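2-(hydroxymethyl)glutarate dehydrogenase (Eubacterium barkeri, PDB 3CKY) catalyses the NAD-dependent interconversion of 2-formylglutarate and (S)-2-hydroxymethylglutarate, a step in the fermentative breakdown of nicotinate. Local coordinates at residues L180-L192 with S216-M228. Residues are numbered along the deposited sequence; the frame is centred on the assembly and turned at random.
Sequences LLGCNMASLAEAL and SYAMEAKMEKFIM
With CG anti to the backbone N (chi1 -174°), L188 sends CD2 against the backbone of M219, 3.5 Å from M219 CA, while CD1 lies beside M219 SD; the two side chains cross at about a right angle. L192 has the other common helical torsion, CG anti to its carbonyl carbon, and meets M223 tip to tip: L192 CD1 is 3.6 Å from M223 SD, and the M223 chain bends at chi2, which puts its sulfur at the leucine methyl. I227 CD1 touches both L192 CD1 and M185 CE, 4.0 Å from the latter. Segment 180-192 of helix 169-197 crosses helix 217-228 here at -59°, within the all-helical C-terminal domain that follows the Rossmann domain in this family of β-hydroxyacid dehydrogenases. The axes of these segments come within 8.9 Å, a closeness that A218, in the first turn of the second helix, helps to allow with its small methyl group, which sits 3.9 Å from N184 CB and is flanked by L181 CD1. Cutting L188 back to an alanine is likely to open a gap beside M219, whose side chain would lose both leucine methyls. At the polar end, a water accepts from both N184 ND2 and A218 N, joining an amide side chain to a backbone N-H in the helix's first turn. The N-cap serine suits the same turn, its short hydroxyl S216 OG accepting from M219 N at 165°. K222 lays its aliphatic CG across M185 SD, whereas its ammonium group forms a salt bridge with D281, keeping the charge apart from the apolar seam.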
ATOM      1  N   LEU A 180       5.249  -1.158 -15.282  1.00 40.34           N
ATOM      2  CA  LEU A 180       6.485  -0.444 -15.004  1.00 40.01           C
ATOM      3  C   LEU A 180       6.378   1.014 -15.410  1.00 39.98           C
ATOM      4  O   LEU A 180       6.824   1.884 -14.658  1.00 39.85           O
ATOM      5  CB  LEU A 180       7.673  -1.119 -15.702  1.00 40.05           C
ATOM      6  CG  LEU A 180       8.074  -2.472 -15.107  1.00 39.66           C
ATOM      7  CD1 LEU A 180       9.064  -3.197 -16.021  1.00 38.23           C
ATOM      8  CD2 LEU A 180       8.648  -2.268 -13.693  1.00 37.62           C
ATOM      9  N   LEU A 181       5.788   1.276 -16.586  1.00 39.68           N
ATOM     10  CA  LEU A 181       5.485   2.647 -17.007  1.00 39.48           C
ATOM     11  C   LEU A 181       4.685   3.404 -15.940  1.00 39.40           C
ATOM     12  O   LEU A 181       5.031   4.526 -15.573  1.00 39.32           O
ATOM     13  CB  LEU A 181       4.696   2.656 -18.323  1.00 39.44           C
ATOM     14  CG  LEU A 181       4.254   4.021 -18.884  1.00 39.06           C
ATOM     15  CD1 LEU A 181       5.475   4.980 -19.072  1.00 36.68           C
ATOM     16  CD2 LEU A 181       3.487   3.855 -20.194  1.00 38.19           C
ATOM     17  N   GLY A 182       3.604   2.787 -15.466  1.00 39.34           N
ATOM     18  CA  GLY A 182       2.757   3.379 -14.440  1.00 39.41           C
ATOM     19  C   GLY A 182       3.457   3.630 -13.123  1.00 39.23           C
ATOM     20  O   GLY A 182       3.342   4.714 -12.557  1.00 39.27           O
ATOM     21  N   CYS A 183       4.190   2.635 -12.641  1.00 39.31           N
ATOM     22  CA  CYS A 183       4.965   2.783 -11.415  1.00 39.49           C
ATOM     23  C   CYS A 183       6.017   3.890 -11.535  1.00 39.37           C
ATOM     24  O   CYS A 183       6.179   4.708 -10.622  1.00 39.55           O
ATOM     25  CB  CYS A 183       5.656   1.470 -11.042  1.00 39.60           C
ATOM     26  SG  CYS A 183       4.567   0.154 -10.428  1.00 40.78           S
ATOM     27  N   ASN A 184       6.732   3.899 -12.654  1.00 39.36           N
ATOM     28  CA  ASN A 184       7.826   4.836 -12.859  1.00 39.30           C
ATOM     29  C   ASN A 184       7.288   6.256 -12.878  1.00 39.44           C
ATOM     30  O   ASN A 184       7.908   7.163 -12.340  1.00 39.50           O
ATOM     31  CB  ASN A 184       8.588   4.514 -14.158  1.00 39.33           C
ATOM     32  CG  ASN A 184       9.331   3.200 -14.095  1.00 39.41           C
ATOM     33  OD1 ASN A 184       9.485   2.599 -13.028  1.00 40.35           O
ATOM     34  ND2 ASN A 184       9.805   2.742 -15.242  1.00 38.91           N
ATOM     35  N   MET A 185       6.107   6.434 -13.472  1.00 39.55           N
ATOM     36  CA  MET A 185       5.469   7.734 -13.517  1.00 39.37           C
ATOM     37  C   MET A 185       4.989   8.178 -12.136  1.00 39.33           C
ATOM     38  O   MET A 185       5.232   9.313 -11.720  1.00 39.50           O
ATOM     39  CB  MET A 185       4.301   7.721 -14.492  1.00 39.23           C
ATOM     40  CG  MET A 185       3.524   9.068 -14.589  1.00 39.70           C
ATOM     41  SD  MET A 185       4.453  10.443 -15.305  1.00 41.08           S
ATOM     42  CE  MET A 185       4.643  11.558 -13.909  1.00 39.04           C
ATOM     43  N   ALA A 186       4.311   7.287 -11.424  1.00 39.05           N
ATOM     44  CA  ALA A 186       3.886   7.582 -10.062  1.00 39.19           C
ATOM     45  C   ALA A 186       5.077   8.012  -9.174  1.00 38.91           C
ATOM     46  O   ALA A 186       4.973   8.956  -8.396  1.00 39.00           O
ATOM     47  CB  ALA A 186       3.147   6.361  -9.449  1.00 38.45           C
ATOM     48  N   SER A 187       6.197   7.307  -9.292  1.00 39.01           N
ATOM     49  CA  SER A 187       7.398   7.650  -8.537  1.00 39.21           C
ATOM     50  C   SER A 187       7.942   9.021  -8.950  1.00 39.33           C
ATOM     51  O   SER A 187       8.318   9.841  -8.117  1.00 39.14           O
ATOM     52  CB  SER A 187       8.475   6.582  -8.742  1.00 39.56           C
ATOM     53  OG  SER A 187       8.037   5.296  -8.332  1.00 39.11           O
ATOM     54  N   LEU A 188       7.961   9.264 -10.252  1.00 39.50           N
ATOM     55  CA  LEU A 188       8.418  10.541 -10.805  1.00 39.38           C
ATOM     56  C   LEU A 188       7.587  11.719 -10.275  1.00 39.51           C
ATOM     57  O   LEU A 188       8.128  12.776  -9.901  1.00 39.23           O
ATOM     58  CB  LEU A 188       8.369  10.495 -12.339  1.00 39.23           C
ATOM     59  CG  LEU A 188       8.965  11.708 -13.074  1.00 39.58           C
ATOM     60  CD1 LEU A 188      10.460  11.909 -12.727  1.00 37.53           C
ATOM     61  CD2 LEU A 188       8.739  11.592 -14.573  1.00 38.59           C
ATOM     62  N   ALA A 189       6.278  11.519 -10.217  1.00 39.37           N
ATOM     63  CA  ALA A 189       5.354  12.563  -9.770  1.00 39.55           C
ATOM     64  C   ALA A 189       5.741  13.155  -8.402  1.00 39.93           C
ATOM     65  O   ALA A 189       5.927  14.386  -8.270  1.00 39.44           O
ATOM     66  CB  ALA A 189       3.935  12.018  -9.734  1.00 39.24           C
ATOM     67  N   GLU A 190       5.856  12.275  -7.395  1.00 39.81           N
ATOM     68  CA  GLU A 190       6.198  12.710  -6.040  1.00 39.60           C
ATOM     69  C   GLU A 190       7.642  13.229  -5.953  1.00 39.51           C
ATOM     70  O   GLU A 190       7.918  14.192  -5.219  1.00 39.26           O
ATOM     71  CB  GLU A 190       5.934  11.602  -5.017  1.00 39.54           C
ATOM     72  CG  GLU A 190       6.885  10.392  -5.100  1.00 40.24           C
ATOM     73  CD  GLU A 190       6.475   9.241  -4.194  1.00 40.18           C
ATOM     74  OE1 GLU A 190       7.329   8.716  -3.435  1.00 41.30           O
ATOM     75  OE2 GLU A 190       5.293   8.846  -4.253  1.00 39.62           O
ATOM     76  N   ALA A 191       8.544  12.609  -6.718  1.00 39.57           N
ATOM     77  CA  ALA A 191       9.955  13.021  -6.771  1.00 39.53           C
ATOM     78  C   ALA A 191      10.148  14.453  -7.245  1.00 39.54           C
ATOM     79  O   ALA A 191      10.960  15.209  -6.688  1.00 39.91           O
ATOM     80  CB  ALA A 191      10.750  12.080  -7.673  1.00 39.44           C
ATOM     81  N   LEU A 192       9.426  14.820  -8.296  1.00 39.65           N
ATOM     82  CA  LEU A 192       9.530  16.156  -8.872  1.00 39.35           C
ATOM     83  C   LEU A 192       8.979  17.222  -7.929  1.00 39.38           C
ATOM     84  O   LEU A 192       9.557  18.293  -7.776  1.00 39.08           O
ATOM     85  CB  LEU A 192       8.814  16.209 -10.218  1.00 39.45           C
ATOM     86  CG  LEU A 192       9.477  15.435 -11.367  1.00 39.19           C
ATOM     87  CD1 LEU A 192       8.610  15.529 -12.624  1.00 38.08           C
ATOM     88  CD2 LEU A 192      10.887  15.958 -11.638  1.00 37.15           C
ATOM     89  N   SER A 216      14.207   7.231 -16.551  1.00 42.41           N
ATOM     90  CA  SER A 216      13.317   6.220 -17.079  1.00 42.52           C
ATOM     91  C   SER A 216      12.699   6.757 -18.355  1.00 42.48           C
ATOM     92  O   SER A 216      12.746   7.954 -18.612  1.00 42.42           O
ATOM     93  CB  SER A 216      12.222   5.881 -16.064  1.00 42.61           C
ATOM     94  OG  SER A 216      11.384   7.002 -15.782  1.00 41.37           O
ATOM     95  N   TYR A 217      12.131   5.874 -19.162  1.00 42.71           N
ATOM     96  CA  TYR A 217      11.382   6.310 -20.322  1.00 42.92           C
ATOM     97  C   TYR A 217      10.196   7.202 -19.909  1.00 42.58           C
ATOM     98  O   TYR A 217       9.925   8.203 -20.547  1.00 42.13           O
ATOM     99  CB  TYR A 217      10.905   5.117 -21.152  1.00 43.51           C
ATOM    100  CG  TYR A 217      10.031   5.552 -22.274  1.00 43.29           C
ATOM    101  CD1 TYR A 217      10.576   6.022 -23.459  1.00 44.91           C
ATOM    102  CD2 TYR A 217       8.656   5.560 -22.138  1.00 44.75           C
ATOM    103  CE1 TYR A 217       9.762   6.465 -24.501  1.00 45.10           C
ATOM    104  CE2 TYR A 217       7.842   5.993 -23.165  1.00 44.44           C
ATOM    105  CZ  TYR A 217       8.405   6.435 -24.337  1.00 44.57           C
ATOM    106  OH  TYR A 217       7.596   6.864 -25.339  1.00 45.93           O
ATOM    107  N   ALA A 218       9.506   6.827 -18.837  1.00 42.99           N
ATOM    108  CA  ALA A 218       8.440   7.674 -18.254  1.00 43.31           C
ATOM    109  C   ALA A 218       8.866   9.142 -18.147  1.00 43.48           C
ATOM    110  O   ALA A 218       8.175  10.043 -18.626  1.00 43.30           O
ATOM    111  CB  ALA A 218       8.011   7.156 -16.906  1.00 42.41           C
ATOM    112  N   MET A 219      10.015   9.387 -17.534  1.00 44.32           N
ATOM    113  CA  MET A 219      10.517  10.739 -17.422  1.00 44.83           C
ATOM    114  C   MET A 219      10.840  11.343 -18.797  1.00 44.55           C
ATOM    115  O   MET A 219      10.501  12.502 -19.064  1.00 44.35           O
ATOM    116  CB  MET A 219      11.742  10.782 -16.521  1.00 44.95           C
ATOM    117  CG  MET A 219      12.332  12.166 -16.393  1.00 45.40           C
ATOM    118  SD  MET A 219      13.612  12.249 -15.164  1.00 48.59           S
ATOM    119  CE  MET A 219      13.873  14.016 -15.080  1.00 48.68           C
ATOM    120  N   GLU A 220      11.494  10.573 -19.663  1.00 44.75           N
ATOM    121  CA  GLU A 220      11.868  11.074 -20.987  1.00 45.66           C
ATOM    122  C   GLU A 220      10.651  11.478 -21.804  1.00 44.69           C
ATOM    123  O   GLU A 220      10.628  12.541 -22.408  1.00 44.11           O
ATOM    124  CB  GLU A 220      12.686  10.037 -21.753  1.00 46.11           C
ATOM    125  CG  GLU A 220      14.128   9.938 -21.272  1.00 49.57           C
ATOM    126  CD  GLU A 220      14.636   8.505 -21.159  1.00 50.29           C
ATOM    127  OE1 GLU A 220      14.368   7.707 -22.101  1.00 56.44           O
ATOM    128  OE2 GLU A 220      15.295   8.191 -20.124  1.00 53.67           O
ATOM    129  N   ALA A 221       9.628  10.637 -21.784  1.00 44.16           N
ATOM    130  CA  ALA A 221       8.427  10.877 -22.572  1.00 44.06           C
ATOM    131  C   ALA A 221       7.569  12.038 -22.047  1.00 43.78           C
ATOM    132  O   ALA A 221       6.984  12.791 -22.840  1.00 43.55           O
ATOM    133  CB  ALA A 221       7.591   9.615 -22.645  1.00 43.44           C
ATOM    134  N   LYS A 222       7.491  12.188 -20.731  1.00 43.74           N
ATOM    135  CA  LYS A 222       6.477  13.055 -20.138  1.00 44.29           C
ATOM    136  C   LYS A 222       6.976  14.414 -19.642  1.00 44.52           C
ATOM    137  O   LYS A 222       6.250  15.391 -19.699  1.00 44.17           O
ATOM    138  CB  LYS A 222       5.768  12.321 -18.999  1.00 43.77           C
ATOM    139  CG  LYS A 222       5.150  10.970 -19.397  1.00 43.16           C
ATOM    140  CD  LYS A 222       4.195  11.076 -20.563  1.00 42.25           C
ATOM    141  CE  LYS A 222       3.524   9.746 -20.868  1.00 41.80           C
ATOM    142  NZ  LYS A 222       2.615   9.853 -22.057  1.00 40.87           N
ATOM    143  N   MET A 223       8.209  14.465 -19.167  1.00 45.40           N
ATOM    144  CA  MET A 223       8.706  15.631 -18.438  1.00 46.11           C
ATOM    145  C   MET A 223       8.590  16.944 -19.230  1.00 45.99           C
ATOM    146  O   MET A 223       7.934  17.889 -18.827  1.00 46.08           O
ATOM    147  CB  MET A 223      10.164  15.379 -18.036  1.00 46.66           C
ATOM    148  CG  MET A 223      10.827  16.503 -17.274  1.00 47.35           C
ATOM    149  SD  MET A 223      10.102  16.654 -15.657  1.00 52.08           S
ATOM    150  CE  MET A 223      11.229  17.858 -14.891  1.00 48.19           C
ATOM    151  N   GLU A 224       9.218  16.981 -20.376  1.00 46.38           N
ATOM    152  CA  GLU A 224       9.240  18.185 -21.165  1.00 47.03           C
ATOM    153  C   GLU A 224       7.908  18.438 -21.880  1.00 46.47           C
ATOM    154  O   GLU A 224       7.364  19.544 -21.818  1.00 46.43           O
ATOM    155  CB  GLU A 224      10.378  18.087 -22.165  1.00 47.19           C
ATOM    156  CG  GLU A 224      10.758  19.402 -22.786  1.00 49.39           C
ATOM    157  CD  GLU A 224      12.090  19.337 -23.520  1.00 50.03           C
ATOM    158  OE1 GLU A 224      13.045  18.715 -22.948  1.00 54.25           O
ATOM    159  OE2 GLU A 224      12.166  19.913 -24.639  1.00 52.80           O
ATOM    160  N   LYS A 225       7.362  17.407 -22.515  1.00 45.99           N
ATOM    161  CA  LYS A 225       6.174  17.576 -23.347  1.00 45.75           C
ATOM    162  C   LYS A 225       4.890  17.904 -22.570  1.00 45.01           C
ATOM    163  O   LYS A 225       4.073  18.691 -23.059  1.00 44.90           O
ATOM    164  CB  LYS A 225       5.942  16.337 -24.212  1.00 46.01           C
ATOM    165  CG  LYS A 225       4.828  16.520 -25.243  1.00 47.01           C
ATOM    166  CD  LYS A 225       4.629  15.286 -26.109  1.00 47.23           C
ATOM    167  CE  LYS A 225       3.374  15.433 -26.977  1.00 49.02           C
ATOM    168  NZ  LYS A 225       3.016  14.167 -27.706  1.00 50.36           N
ATOM    169  N   PHE A 226       4.715  17.291 -21.398  1.00 43.69           N
ATOM    170  CA  PHE A 226       3.477  17.407 -20.635  1.00 43.47           C
ATOM    171  C   PHE A 226       3.640  18.157 -19.314  1.00 42.78           C
ATOM    172  O   PHE A 226       2.906  19.101 -19.055  1.00 42.44           O
ATOM    173  CB  PHE A 226       2.877  16.023 -20.352  1.00 42.68           C
ATOM    174  CG  PHE A 226       2.519  15.253 -21.594  1.00 42.60           C
ATOM    175  CD1 PHE A 226       1.274  15.420 -22.208  1.00 42.08           C
ATOM    176  CD2 PHE A 226       3.421  14.361 -22.160  1.00 42.41           C
ATOM    177  CE1 PHE A 226       0.942  14.711 -23.361  1.00 41.60           C
ATOM    178  CE2 PHE A 226       3.089  13.645 -23.324  1.00 42.39           C
ATOM    179  CZ  PHE A 226       1.850  13.823 -23.915  1.00 41.44           C
ATOM    180  N   ILE A 227       4.568  17.703 -18.484  1.00 42.37           N
ATOM    181  CA  ILE A 227       4.719  18.219 -17.138  1.00 42.70           C
ATOM    182  C   ILE A 227       5.219  19.656 -17.204  1.00 42.44           C
ATOM    183  O   ILE A 227       4.570  20.550 -16.705  1.00 42.24           O
ATOM    184  CB  ILE A 227       5.684  17.341 -16.271  1.00 42.29           C
ATOM    185  CG1 ILE A 227       5.065  15.958 -16.030  1.00 43.16           C
ATOM    186  CG2 ILE A 227       5.988  17.995 -14.934  1.00 41.64           C
ATOM    187  CD1 ILE A 227       6.052  14.919 -15.449  1.00 42.52           C
ATOM    188  N   MET A 228       6.360  19.879 -17.844  1.00 42.28           N
ATOM    189  CA  MET A 228       6.933  21.237 -17.868  1.00 42.71           C
ATOM    190  C   MET A 228       6.119  22.221 -18.715  1.00 42.61           C
ATOM    191  O   MET A 228       6.122  23.425 -18.442  1.00 42.12           O
ATOM    192  CB  MET A 228       8.376  21.207 -18.318  1.00 42.38           C
ATOM    193  CG  MET A 228       9.247  20.492 -17.350  1.00 42.76           C
ATOM    194  SD  MET A 228      10.980  20.546 -17.798  1.00 44.82           S
ATOM    195  CE  MET A 228      11.309  22.305 -17.529  1.00 43.29           C
TER
HETATM  196  O   HOH W   1       9.776   3.795 -17.801  1.00 33.38           O